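Long-range contacts in MsStt7d protein (Micromonas, PDB 4IX3), which probably binds ATP and acts as a protein kinase, this chain being the catalytic domain of a state transition kinase homolog: residues B[11-16]-B[85-90]; B[46-51]-B[111-116]; B[118-123]-B[170-175]; B[223-228]-B[241-246]. All coordinates share one frame; numbering follows the deposited sequence. Where two conformers were deposited one is given.

Interaction 1 of 4, residues B[11-16]-B[85-90]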
loop_
_atom_site.group_PDB
_atom_site.type_symbol
_atom_site.label_atom_id
_atom_site.label_comp_id
_atom_site.label_asym_id
_atom_site.label_seq_id
_atom_site.Cartn_x
_atom_site.Cartn_y
_atom_site.Cartn_z
ATOM N N ARG B 11 -14.084 -20.016 4.357
ATOM C CA ARG B 11 -14.874 -19.717 3.148
ATOM C C ARG B 11 -14.247 -20.414 1.939
ATOM O O ARG B 11 -13.024 -20.443 1.748
ATOM C CB ARG B 11 -14.908 -18.185 2.994
ATOM C CG ARG B 11 -15.786 -17.490 4.025
ATOM C CD ARG B 11 -15.515 -15.996 4.103
ATOM N NE ARG B 11 -14.223 -15.703 4.699
ATOM C CZ ARG B 11 -13.809 -14.477 5.001
ATOM N NH1 ARG B 11 -14.594 -13.441 4.697
ATOM N NH2 ARG B 11 -12.642 -14.309 5.647
ATOM N N ARG B 12 -15.103 -20.972 1.073
ATOM C CA ARG B 12 -14.655 -21.708 -0.098
ATOM C C ARG B 12 -15.611 -21.447 -1.264
ATOM O O ARG B 12 -16.749 -21.064 -1.054
ATOM C CB ARG B 12 -14.580 -23.213 0.199
ATOM C CG ARG B 12 -13.516 -23.586 1.245
ATOM C CD ARG B 12 -12.126 -23.333 0.712
ATOM N NE ARG B 12 -11.102 -23.436 1.753
ATOM C CZ ARG B 12 -10.483 -24.564 2.093
ATOM N NH1 ARG B 12 -10.848 -25.741 1.549
ATOM N NH2 ARG B 12 -9.549 -24.524 3.024
ATOM N N THR B 13 -15.134 -21.750 -2.461
ATOM C CA THR B 13 -15.960 -21.711 -3.673
ATOM C C THR B 13 -16.045 -23.160 -4.137
ATOM O O THR B 13 -15.026 -23.812 -4.286
ATOM C CB THR B 13 -15.233 -20.870 -4.739
ATOM O OG1 THR B 13 -15.373 -19.506 -4.327
ATOM C CG2 THR B 13 -15.911 -21.057 -6.111
ATOM N N PRO B 14 -17.265 -23.641 -4.456
ATOM C CA PRO B 14 -17.419 -25.010 -4.953
ATOM C C PRO B 14 -16.580 -25.262 -6.199
ATOM O O PRO B 14 -16.562 -24.424 -7.113
ATOM C CB PRO B 14 -18.922 -25.106 -5.237
ATOM C CG PRO B 14 -19.517 -24.179 -4.244
ATOM C CD PRO B 14 -18.564 -23.015 -4.150
ATOM N N GLY B 15 -15.799 -26.336 -6.190
ATOM C CA GLY B 15 -14.963 -26.644 -7.346
ATOM C C GLY B 15 -13.570 -26.036 -7.288
ATOM O O GLY B 15 -12.762 -26.311 -8.190
ATOM N N VAL B 16 -13.257 -25.268 -6.235
ATOM C CA VAL B 16 -11.941 -24.650 -6.119
ATOM C C VAL B 16 -11.346 -25.144 -4.793
ATOM O O VAL B 16 -11.736 -24.694 -3.716
ATOM C CB VAL B 16 -12.009 -23.111 -6.156
ATOM C CG1 VAL B 16 -10.613 -22.508 -6.021
ATOM C CG2 VAL B 16 -12.647 -22.696 -7.474
ATOM N N MET B 85 -13.158 -15.949 -10.265
ATOM C CA MET B 85 -13.298 -17.402 -10.071
ATOM C C MET B 85 -13.595 -17.761 -8.627
ATOM O O MET B 85 -13.864 -18.936 -8.357
ATOM C CB MET B 85 -12.008 -18.091 -10.529
ATOM C CG MET B 85 -11.765 -17.889 -12.028
ATOM S SD MET B 85 -10.208 -18.583 -12.649
ATOM C CE MET B 85 -10.541 -20.347 -12.707
ATOM N N GLY B 86 -13.753 -16.789 -7.733
ATOM C CA GLY B 86 -14.173 -17.054 -6.357
ATOM C C GLY B 86 -13.084 -16.847 -5.333
ATOM O O GLY B 86 -12.136 -16.092 -5.559
ATOM N N CYS B 87 -13.279 -17.449 -4.173
ATOM C CA CYS B 87 -12.361 -17.283 -3.065
ATOM C C CYS B 87 -11.799 -18.616 -2.616
ATOM O O CYS B 87 -12.361 -19.657 -2.953
ATOM C CB CYS B 87 -13.036 -16.551 -1.905
ATOM S SG CYS B 87 -14.231 -17.555 -1.010
ATOM N N ILE B 88 -10.739 -18.567 -1.809
ATOM C CA ILE B 88 -10.210 -19.756 -1.115
ATOM C C ILE B 88 -9.678 -19.274 0.210
ATOM O O ILE B 88 -8.756 -18.460 0.219
ATOM C CB ILE B 88 -9.043 -20.448 -1.902
ATOM C CG1 ILE B 88 -9.306 -20.446 -3.405
ATOM C CG2 ILE B 88 -8.835 -21.868 -1.322
ATOM C CD1 ILE B 88 -8.670 -19.285 -4.165
ATOM N N GLU B 89 -10.196 -19.750 1.327
ATOM C CA GLU B 89 -9.670 -19.377 2.637
ATOM C C GLU B 89 -8.928 -20.545 3.265
ATOM O O GLU B 89 -9.472 -21.589 3.357
ATOM C CB GLU B 89 -10.791 -18.877 3.518
ATOM C CG GLU B 89 -10.279 -18.199 4.790
ATOM C CD GLU B 89 -11.377 -17.535 5.585
ATOM O OE1 GLU B 89 -12.532 -17.962 5.536
ATOM O OE2 GLU B 89 -11.075 -16.558 6.251
ATOM N N LEU B 90 -7.677 -20.336 3.660
ATOM C CA LEU B 90 -6.875 -21.409 4.236
ATOM C C LEU B 90 -6.609 -21.155 5.713
ATOM O O LEU B 90 -6.320 -20.026 6.112
ATOM C CB LEU B 90 -5.553 -21.556 3.481
ATOM C CG LEU B 90 -5.559 -22.503 2.279
ATOM C CD1 LEU B 90 -5.375 -21.728 0.983
ATOM C CD2 LEU B 90 -4.484 -23.568 2.429
HETATM O O HOH W 1 -12.409 -22.356 -2.390
#
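The R11 guanidinium and the E89 carboxylate meet edge-on from the arginine's side: E89 CD sits at the guanidinium edge, in its plane, while the carboxylate is turned 50° against it, and R11 comes to both oxygens from above the carboxylate plane. R12 also works through its edge, which takes the backbone O of E89, and I88 CG2 nears its guanidinium obliquely. The setting is the N-terminal lobe of the kinase fold, where the loop 11-16, ahead of strand 21-23, lies along strand 85-90 of the antiparallel sheet. M85 and G86 both face M110 on the neighbouring strand, a classic beta bulge.

R11 grips E89 side-on in a salt bridge, NE to OE1 at 2.9 Å and NH2 to OE2 at 2.8 Å, the latter nearly straight at 177°. R11 N adds a bond to the anti lone pair of OE1, so two donors hold that oxygen, and R11 NH1 has a second salt bridge to E64. The R12 chain bends at chi2 (-67°), and its NE and NH2 both reach E89 O, from the same face of that carbonyl. Further along, V16 CG1 packs on I88 CG1 at 3.6 Å, the two side chains crossing at about a right angle. T13 OG1 accepts from C87 N at 2.9 Å, and one water accepts from T13 N while donating to V16 O and C87 O.

Interaction 2 of 4, residues B[46-51]-B[111-116]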
loop_
_atom_site.group_PDB
_atom_site.type_symbol
_atom_site.label_atom_id
_atom_site.label_comp_id
_atom_site.label_asym_id
_atom_site.label_seq_id
_atom_site.Cartn_x
_atom_site.Cartn_y
_atom_site.Cartn_z
ATOM N N ASP B 46 -4.068 -20.585 -16.194
ATOM C CA ASP B 46 -3.365 -19.428 -15.631
ATOM C C ASP B 46 -4.321 -18.522 -14.876
ATOM O O ASP B 46 -5.353 -18.099 -15.396
ATOM C CB ASP B 46 -2.706 -18.677 -16.778
ATOM C CG ASP B 46 -1.619 -19.487 -17.422
ATOM O OD1 ASP B 46 -0.960 -20.280 -16.724
ATOM O OD2 ASP B 46 -1.398 -19.376 -18.636
ATOM N N VAL B 47 -3.976 -18.262 -13.616
ATOM C CA VAL B 47 -4.836 -17.465 -12.776
ATOM C C VAL B 47 -4.023 -16.352 -12.106
ATOM O O VAL B 47 -2.781 -16.381 -12.135
ATOM C CB VAL B 47 -5.567 -18.314 -11.688
ATOM C CG1 VAL B 47 -6.503 -19.287 -12.412
ATOM C CG2 VAL B 47 -4.607 -19.040 -10.766
ATOM N N VAL B 48 -4.744 -15.421 -11.491
ATOM C CA VAL B 48 -4.138 -14.386 -10.648
ATOM C C VAL B 48 -4.815 -14.528 -9.286
ATOM O O VAL B 48 -5.993 -14.828 -9.200
ATOM C CB VAL B 48 -4.359 -13.009 -11.295
ATOM C CG1 VAL B 48 -4.088 -11.892 -10.321
ATOM C CG2 VAL B 48 -3.448 -12.862 -12.497
ATOM N N LEU B 49 -4.041 -14.329 -8.225
ATOM C CA LEU B 49 -4.437 -14.638 -6.850
ATOM C C LEU B 49 -4.115 -13.417 -5.992
ATOM O O LEU B 49 -3.041 -12.845 -6.138
ATOM C CB LEU B 49 -3.579 -15.803 -6.322
ATOM C CG LEU B 49 -3.907 -17.158 -6.976
ATOM C CD1 LEU B 49 -2.694 -18.068 -6.905
ATOM C CD2 LEU B 49 -5.163 -17.708 -6.326
ATOM N N LYS B 50 -5.020 -13.042 -5.115
ATOM C CA LYS B 50 -4.759 -11.886 -4.233
ATOM C C LYS B 50 -5.050 -12.252 -2.800
ATOM O O LYS B 50 -6.107 -12.839 -2.517
ATOM C CB LYS B 50 -5.675 -10.692 -4.599
ATOM C CG LYS B 50 -5.346 -9.418 -3.800
ATOM C CD LYS B 50 -6.135 -8.208 -4.321
ATOM C CE LYS B 50 -5.756 -6.982 -3.541
ATOM N NZ LYS B 50 -6.542 -5.780 -4.037
ATOM N N ASN B 51 -4.165 -11.810 -1.889
ATOM C CA ASN B 51 -4.491 -11.883 -0.465
ATOM C C ASN B 51 -4.289 -10.496 0.173
ATOM O O ASN B 51 -3.888 -9.545 -0.522
ATOM C CB ASN B 51 -3.692 -12.973 0.265
ATOM C CG ASN B 51 -2.217 -12.619 0.439
ATOM O OD1 ASN B 51 -1.693 -11.687 -0.208
ATOM N ND2 ASN B 51 -1.532 -13.381 1.310
ATOM N N TRP B 111 -8.807 -14.900 -9.934
ATOM C CA TRP B 111 -9.344 -14.524 -11.248
ATOM C C TRP B 111 -8.649 -15.298 -12.338
ATOM O O TRP B 111 -7.491 -15.717 -12.187
ATOM C CB TRP B 111 -9.131 -13.033 -11.533
ATOM C CG TRP B 111 -9.793 -12.125 -10.554
ATOM C CD1 TRP B 111 -10.974 -11.449 -10.654
ATOM C CD2 TRP B 111 -9.211 -11.706 -9.279
ATOM N NE1 TRP B 111 -11.167 -10.637 -9.553
ATOM C CE2 TRP B 111 -10.142 -10.794 -8.674
ATOM C CE3 TRP B 111 -8.015 -12.010 -8.609
ATOM C CZ2 TRP B 111 -9.845 -10.142 -7.480
ATOM C CZ3 TRP B 111 -7.720 -11.325 -7.440
ATOM C CH2 TRP B 111 -8.623 -10.422 -6.890
ATOM N N ALA B 112 -9.279 -15.350 -13.533
ATOM C CA ALA B 112 -8.531 -15.779 -14.697
ATOM C C ALA B 112 -7.429 -14.752 -14.988
ATOM O O ALA B 112 -7.642 -13.540 -14.810
ATOM C CB ALA B 112 -9.434 -15.801 -15.916
ATOM N N ASN B 113 -6.287 -15.239 -15.470
ATOM C CA ASN B 113 -5.245 -14.378 -16.012
ATOM C C ASN B 113 -5.688 -14.011 -17.440
ATOM O O ASN B 113 -5.653 -14.860 -18.347
ATOM C CB ASN B 113 -3.894 -15.100 -16.007
ATOM C CG ASN B 113 -2.772 -14.210 -16.474
ATOM O OD1 ASN B 113 -3.022 -13.220 -17.165
ATOM N ND2 ASN B 113 -1.540 -14.524 -16.103
ATOM N N GLU B 114 -6.138 -12.771 -17.631
ATOM C CA GLU B 114 -6.696 -12.335 -18.911
ATOM C C GLU B 114 -5.586 -11.994 -19.914
ATOM O O GLU B 114 -5.880 -11.753 -21.096
ATOM C CB GLU B 114 -7.599 -11.132 -18.693
ATOM C CG GLU B 114 -8.791 -11.472 -17.806
ATOM C CD GLU B 114 -9.853 -12.318 -18.485
ATOM O OE1 GLU B 114 -9.881 -12.394 -19.740
ATOM O OE2 GLU B 114 -10.793 -12.689 -17.766
ATOM N N GLY B 115 -4.333 -11.949 -19.487
ATOM C CA GLY B 115 -3.231 -11.637 -20.360
ATOM C C GLY B 115 -2.027 -11.140 -19.590
ATOM O O GLY B 115 -2.138 -10.524 -18.542
ATOM N N GLU B 116 -0.867 -11.394 -20.188
ATOM C CA GLU B 116 0.396 -11.045 -19.594
ATOM C C GLU B 116 0.774 -9.568 -19.586
ATOM O O GLU B 116 1.632 -9.170 -18.776
ATOM C CB GLU B 116 1.515 -11.905 -20.163
ATOM C CG GLU B 116 1.602 -13.235 -19.433
ATOM C CD GLU B 116 1.590 -13.112 -17.915
ATOM O OE1 GLU B 116 1.076 -14.022 -17.258
ATOM O OE2 GLU B 116 2.079 -12.114 -17.347
HETATM O O HOH W 2 -0.914 -16.550 -14.355
#
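N113 faces D46 across the strand pair, and its side chain can be followed outward. CB packs on D46 CB at 3.8 Å and lies 3.4 Å from D46 O, the same oxygen that accepts from N113 N. CG is anti to the backbone N (chi1 -176°); from there OD1 takes G115 N at 3.0 Å, an Asx turn, while ND2 gives a bond to E116 OE1 and another, of 2.7 Å, to a water that also donates to V47 O. An alanine here would probably leave G115 N, E116 OE1 and the water without their amide partner, and the loop less firmly turned.

Strands 45-52 and 106-112 are antiparallel neighbours in the kinase N-terminal lobe, and residues 112-114 form the hinge, where A112 and E114 bind ADP in a crystal structure of this protein, though no nucleotide is bound here. V48 and W111 form the hydrogen-bonded pair, V48 N to W111 O at 2.8 Å and W111 N to V48 O at 2.9 Å. The W111 ring turns its edge to the strand, K50 CB meeting CZ3 in the ring plane at 3.6 Å, and NE1 bonds N70. K50, seen to contact ADP in this protein, runs extended to its salt bridge with E66, the familiar kinase lysine-glutamate pair.

Interaction 3 of 4, residues B[118-123]-B[170-175]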
loop_
_atom_site.group_PDB
_atom_site.type_symbol
_atom_site.label_atom_id
_atom_site.label_comp_id
_atom_site.label_asym_id
_atom_site.label_seq_id
_atom_site.Cartn_x
_atom_site.Cartn_y
_atom_site.Cartn_z
ATOM N N THR B 118 -0.285 -5.279 -19.682
ATOM C CA THR B 118 -1.298 -4.258 -19.358
ATOM C C THR B 118 -1.286 -3.223 -20.484
ATOM O O THR B 118 -0.295 -3.134 -21.198
ATOM C CB THR B 118 -0.982 -3.516 -18.029
ATOM O OG1 THR B 118 0.187 -2.692 -18.221
ATOM C CG2 THR B 118 -0.723 -4.498 -16.889
ATOM N N VAL B 119 -2.327 -2.419 -20.590
ATOM C CA VAL B 119 -2.317 -1.338 -21.588
ATOM C C VAL B 119 -1.200 -0.327 -21.297
ATOM O O VAL B 119 -0.625 0.230 -22.232
ATOM C CB VAL B 119 -3.719 -0.727 -21.678
ATOM C CG1 VAL B 119 -3.665 0.570 -22.498
ATOM C CG2 VAL B 119 -4.671 -1.775 -22.305
ATOM N N GLU B 120 -0.864 -0.142 -20.029
ATOM C CA GLU B 120 0.258 0.750 -19.706
ATOM C C GLU B 120 1.531 0.230 -20.353
ATOM O O GLU B 120 2.271 0.993 -21.009
ATOM C CB GLU B 120 0.433 0.911 -18.183
ATOM C CG GLU B 120 1.616 1.809 -17.812
ATOM C CD GLU B 120 1.832 1.767 -16.305
ATOM O OE1 GLU B 120 2.493 0.814 -15.836
ATOM O OE2 GLU B 120 1.308 2.636 -15.574
ATOM N N ALA B 121 1.814 -1.047 -20.135
ATOM C CA ALA B 121 3.073 -1.590 -20.649
ATOM C C ALA B 121 3.066 -1.605 -22.183
ATOM O O ALA B 121 4.070 -1.249 -22.816
ATOM C CB ALA B 121 3.316 -2.987 -20.061
ATOM N N LEU B 122 1.929 -1.950 -22.802
ATOM C CA LEU B 122 1.884 -2.036 -24.246
ATOM C C LEU B 122 2.012 -0.633 -24.824
ATOM O O LEU B 122 2.752 -0.469 -25.788
ATOM C CB LEU B 122 0.547 -2.645 -24.672
ATOM C CG LEU B 122 0.419 -4.163 -24.447
ATOM C CD1 LEU B 122 -1.065 -4.534 -24.518
ATOM C CD2 LEU B 122 1.210 -4.930 -25.501
ATOM N N MET B 123 1.281 0.342 -24.289
ATOM C CA MET B 123 1.305 1.678 -24.891
ATOM C C MET B 123 2.716 2.260 -24.814
ATOM O O MET B 123 3.121 2.955 -25.753
ATOM C CB MET B 123 0.283 2.619 -24.263
ATOM C CG MET B 123 0.645 3.195 -22.904
ATOM S SD MET B 123 -0.758 4.105 -22.217
ATOM C CE MET B 123 0.108 4.770 -20.786
ATOM N N LYS B 170 -7.301 3.322 -15.169
ATOM C CA LYS B 170 -6.023 3.807 -15.673
ATOM C C LYS B 170 -5.471 2.731 -16.607
ATOM O O LYS B 170 -5.900 1.572 -16.520
ATOM C CB LYS B 170 -4.998 4.156 -14.544
ATOM C CG LYS B 170 -4.757 2.976 -13.588
ATOM C CD LYS B 170 -3.947 3.473 -12.406
ATOM C CE LYS B 170 -3.627 2.380 -11.396
ATOM N NZ LYS B 170 -3.577 2.954 -10.020
ATOM N N PRO B 171 -4.499 3.058 -17.455
ATOM C CA PRO B 171 -3.918 2.056 -18.340
ATOM C C PRO B 171 -3.348 0.816 -17.622
ATOM O O PRO B 171 -3.453 -0.303 -18.143
ATOM C CB PRO B 171 -2.877 2.858 -19.135
ATOM C CG PRO B 171 -3.482 4.252 -19.190
ATOM C CD PRO B 171 -3.999 4.425 -17.776
ATOM N N ALA B 172 -2.789 0.974 -16.413
ATOM C CA ALA B 172 -2.202 -0.162 -15.719
ATOM C C ALA B 172 -3.298 -1.140 -15.290
ATOM O O ALA B 172 -2.968 -2.277 -14.935
ATOM C CB ALA B 172 -1.435 0.294 -14.457
ATOM N N ASN B 173 -4.557 -0.695 -15.227
ATOM C CA ASN B 173 -5.687 -1.537 -14.824
ATOM C C ASN B 173 -6.542 -1.984 -16.031
ATOM O O ASN B 173 -7.690 -2.395 -15.836
ATOM C CB ASN B 173 -6.545 -0.873 -13.749
ATOM C CG ASN B 173 -5.947 -1.032 -12.366
ATOM O OD1 ASN B 173 -5.109 -1.912 -12.157
ATOM N ND2 ASN B 173 -6.377 -0.191 -11.448
ATOM N N LEU B 174 -5.917 -2.013 -17.208
ATOM C CA LEU B 174 -6.582 -2.574 -18.390
ATOM C C LEU B 174 -5.685 -3.649 -18.970
ATOM O O LEU B 174 -4.464 -3.498 -19.024
ATOM C CB LEU B 174 -6.843 -1.441 -19.411
ATOM C CG LEU B 174 -7.950 -0.462 -18.976
ATOM C CD1 LEU B 174 -7.850 0.870 -19.747
ATOM C CD2 LEU B 174 -9.331 -1.099 -19.165
ATOM N N ILE B 175 -6.323 -4.717 -19.493
ATOM C CA ILE B 175 -5.645 -5.795 -20.185
ATOM C C ILE B 175 -6.349 -5.968 -21.536
ATOM O O ILE B 175 -7.592 -6.046 -21.561
ATOM C CB ILE B 175 -5.695 -7.141 -19.401
ATOM C CG1 ILE B 175 -5.053 -6.986 -18.027
ATOM C CG2 ILE B 175 -5.055 -8.242 -20.212
ATOM C CD1 ILE B 175 -5.191 -8.231 -17.187
HETATM O O HOH W 3 -1.464 3.513 -15.813
#
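V119 holds CG1 anti to the backbone N (chi1 169°), which puts CG2 beside that N and against L174 CB at 3.6 Å; the two side chains lie side by side, pointing the same way. CG1 instead turns to P171 CB, and here the pair cross at about a right angle. In M123 the first torsion (77°) sets CG between the backbone N and the carbonyl carbon; the chain then runs extended, bringing SD and CE to P171, with CE 3.9 Å from P171 CB. The proline is thus met by side chains one helical turn apart.

The backbone adds polar links. V119 N bonds L174 O at 2.9 Å, the donor standing 36° above the carbonyl plane, and E120 N makes a weak bond to P171 O. T118 OG1, at the N-cap of helix 119-125, accepts from A121 N at 3.0 Å, while T118 CA-H touches L174 O.

This joins the helix after the hinge to the kinase catalytic loop, which begins with the HRD motif (D168 its aspartate) and carries N173, which binds magnesium in a crystal structure of this protein, though not here; N173 ND2 bonds D168 O. Helix 246-261 also packs here, V256 and Q259 on P171 and L260 on V119. E120 CB lies 3.7 Å from A172 N, and E120 OE2 shares a water with that same N, its carboxylate lying beside A172 CB.

Interaction 4 of 4, residues B[223-228]-B[241-246]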
loop_
_atom_site.group_PDB
_atom_site.type_symbol
_atom_site.label_atom_id
_atom_site.label_comp_id
_atom_site.label_asym_id
_atom_site.label_seq_id
_atom_site.Cartn_x
_atom_site.Cartn_y
_atom_site.Cartn_z
ATOM N N LEU B 223 -15.565 10.166 -3.943
ATOM C CA LEU B 223 -16.792 9.839 -4.667
ATOM C C LEU B 223 -17.944 10.709 -4.201
ATOM O O LEU B 223 -18.662 11.284 -5.026
ATOM C CB LEU B 223 -17.156 8.350 -4.568
ATOM C CG LEU B 223 -16.156 7.392 -5.213
ATOM C CD1 LEU B 223 -16.676 5.969 -5.154
ATOM C CD2 LEU B 223 -15.879 7.768 -6.666
ATOM N N LEU B 224 -18.078 10.898 -2.895
ATOM C CA LEU B 224 -19.093 11.806 -2.353
ATOM C C LEU B 224 -18.305 12.902 -1.654
ATOM O O LEU B 224 -17.308 12.594 -0.992
ATOM C CB LEU B 224 -19.927 11.118 -1.275
ATOM C CG LEU B 224 -20.867 10.037 -1.788
ATOM C CD1 LEU B 224 -21.529 9.262 -0.652
ATOM C CD2 LEU B 224 -21.878 10.605 -2.774
ATOM N N PRO B 225 -18.663 14.187 -1.891
ATOM C CA PRO B 225 -17.965 15.278 -1.223
ATOM C C PRO B 225 -18.258 15.274 0.285
ATOM O O PRO B 225 -19.348 14.873 0.716
ATOM C CB PRO B 225 -18.567 16.500 -1.906
ATOM C CG PRO B 225 -19.993 16.119 -2.140
ATOM C CD PRO B 225 -19.906 14.656 -2.534
ATOM N N PRO B 226 -17.257 15.659 1.090
ATOM C CA PRO B 226 -17.410 15.896 2.521
ATOM C C PRO B 226 -18.743 16.469 2.996
ATOM O O PRO B 226 -19.292 15.982 3.989
ATOM C CB PRO B 226 -16.265 16.857 2.814
ATOM C CG PRO B 226 -15.182 16.267 1.972
ATOM C CD PRO B 226 -15.830 15.706 0.724
ATOM N N GLY B 227 -19.241 17.480 2.283
ATOM C CA GLY B 227 -20.550 18.074 2.560
ATOM C C GLY B 227 -21.732 17.120 2.573
ATOM O O GLY B 227 -22.800 17.470 3.098
ATOM N N SER B 228 -21.533 15.911 2.038
ATOM C CA SER B 228 -22.624 14.995 1.690
ATOM C C SER B 228 -23.086 14.204 2.915
ATOM O O SER B 228 -22.263 13.852 3.764
ATOM C CB SER B 228 -22.157 14.044 0.574
ATOM O OG SER B 228 -23.051 12.957 0.311
ATOM N N GLU B 241 -27.531 11.016 -8.081
ATOM C CA GLU B 241 -27.924 12.075 -8.997
ATOM C C GLU B 241 -27.287 13.418 -8.643
ATOM O O GLU B 241 -26.847 14.136 -9.528
ATOM C CB GLU B 241 -29.447 12.196 -9.043
ATOM C CG GLU B 241 -30.179 10.922 -9.450
ATOM C CD GLU B 241 -29.949 10.502 -10.896
ATOM O OE1 GLU B 241 -29.789 11.372 -11.781
ATOM O OE2 GLU B 241 -29.952 9.280 -11.161
ATOM N N ALA B 242 -27.175 13.731 -7.355
ATOM C CA ALA B 242 -26.636 15.000 -6.878
ATOM C C ALA B 242 -25.112 15.113 -6.955
ATOM O O ALA B 242 -24.556 16.129 -7.389
ATOM C CB ALA B 242 -27.114 15.223 -5.451
ATOM N N HIS B 243 -24.415 14.047 -6.591
ATOM C CA HIS B 243 -22.966 14.130 -6.492
ATOM C C HIS B 243 -22.257 13.364 -7.589
ATOM O O HIS B 243 -21.038 13.534 -7.758
ATOM C CB HIS B 243 -22.495 13.643 -5.117
ATOM C CG HIS B 243 -23.112 14.397 -3.966
ATOM N ND1 HIS B 243 -23.012 15.743 -3.821
ATOM C CD2 HIS B 243 -23.865 13.943 -2.878
ATOM C CE1 HIS B 243 -23.661 16.126 -2.691
ATOM N NE2 HIS B 243 -24.186 15.025 -2.122
ATOM N N LYS B 244 -22.989 12.533 -8.347
ATOM C CA LYS B 244 -22.429 11.969 -9.574
ATOM C C LYS B 244 -21.070 11.282 -9.400
ATOM O O LYS B 244 -20.071 11.611 -10.076
ATOM C CB LYS B 244 -22.312 13.021 -10.697
ATOM C CG LYS B 244 -23.622 13.735 -10.983
ATOM C CD LYS B 244 -23.470 14.624 -12.206
ATOM C CE LYS B 244 -24.784 15.026 -12.832
ATOM N NZ LYS B 244 -25.922 15.361 -11.950
ATOM N N PRO B 245 -20.999 10.314 -8.461
ATOM C CA PRO B 245 -19.724 9.659 -8.196
ATOM C C PRO B 245 -19.165 8.923 -9.408
ATOM O O PRO B 245 -17.937 8.770 -9.533
ATOM C CB PRO B 245 -20.054 8.671 -7.077
ATOM C CG PRO B 245 -21.539 8.406 -7.248
ATOM C CD PRO B 245 -22.116 9.735 -7.703
ATOM N N ASP B 246 -20.036 8.523 -10.347
ATOM C CA ASP B 246 -19.574 7.892 -11.586
ATOM C C ASP B 246 -18.674 8.801 -12.423
ATOM O O ASP B 246 -17.892 8.321 -13.222
ATOM C CB ASP B 246 -20.774 7.405 -12.415
ATOM C CG ASP B 246 -21.732 8.533 -12.728
ATOM O OD1 ASP B 246 -22.014 8.725 -13.928
ATOM O OD2 ASP B 246 -22.223 9.191 -11.780
#
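P225 lies over one face of the H243 imidazole, the proline and histidine crossing at about a right angle. Its CD sits 3.7 Å from the ring centroid, 23° off the normal and offset toward the rim, a CH-pi contact, while CG stands 3.5 Å from ND1. The opposite face is covered by A242 CB, over the ring centre, so the imidazole is held between the proline and its own helix. L224 also crosses H243 at about a right angle, but touches with CD2, 3.9 Å from H243 CB. S228 closes on the far end of the ring, with CB 3.5 Å from NE2; the type I turn from P225 to S228, closed by S228 N on P225 O, brings both residues to the same imidazole. An alanine in place of H243 would probably open a gap under P225 and remove the ring that S228 CB touches.

Beside this, L223 and P245 meet through their CB atoms at 3.8 Å, and L223 CD2 lies 3.7 Å from P245 O. R323 NH1 bonds both L223 O and H243 O, tying the two backbones where no clear hydrogen bond links them directly. The contact belongs to the C-terminal lobe of the kinase fold, where the chain at what is probably the end of the activation segment packs on the end of helix 236-243, just ahead of the long helix 246-261.

Interactions 1 and 2 share the N-lobe sheet and touch: M85 SD lies 3.5 Å from the backbone N of A112, an ADP-binding residue. Interaction 2 in turn meets interaction 3 across the hinge, E114 O lying 3.7 Å from I175 CG2; interaction 2 has its centre about 15 Å from that of each. Together 2 and 3 border the nucleotide and metal site: the side chain of K50 is about 4 Å from that of D188 and about 7 Å from a bound magnesium, and that of A172 about 8 Å from a magnesium ion. Interaction 4 stands apart in the C-lobe, its nearest atoms about 12 Å from interaction 3, with L223 about 10 Å from D168 between side chains.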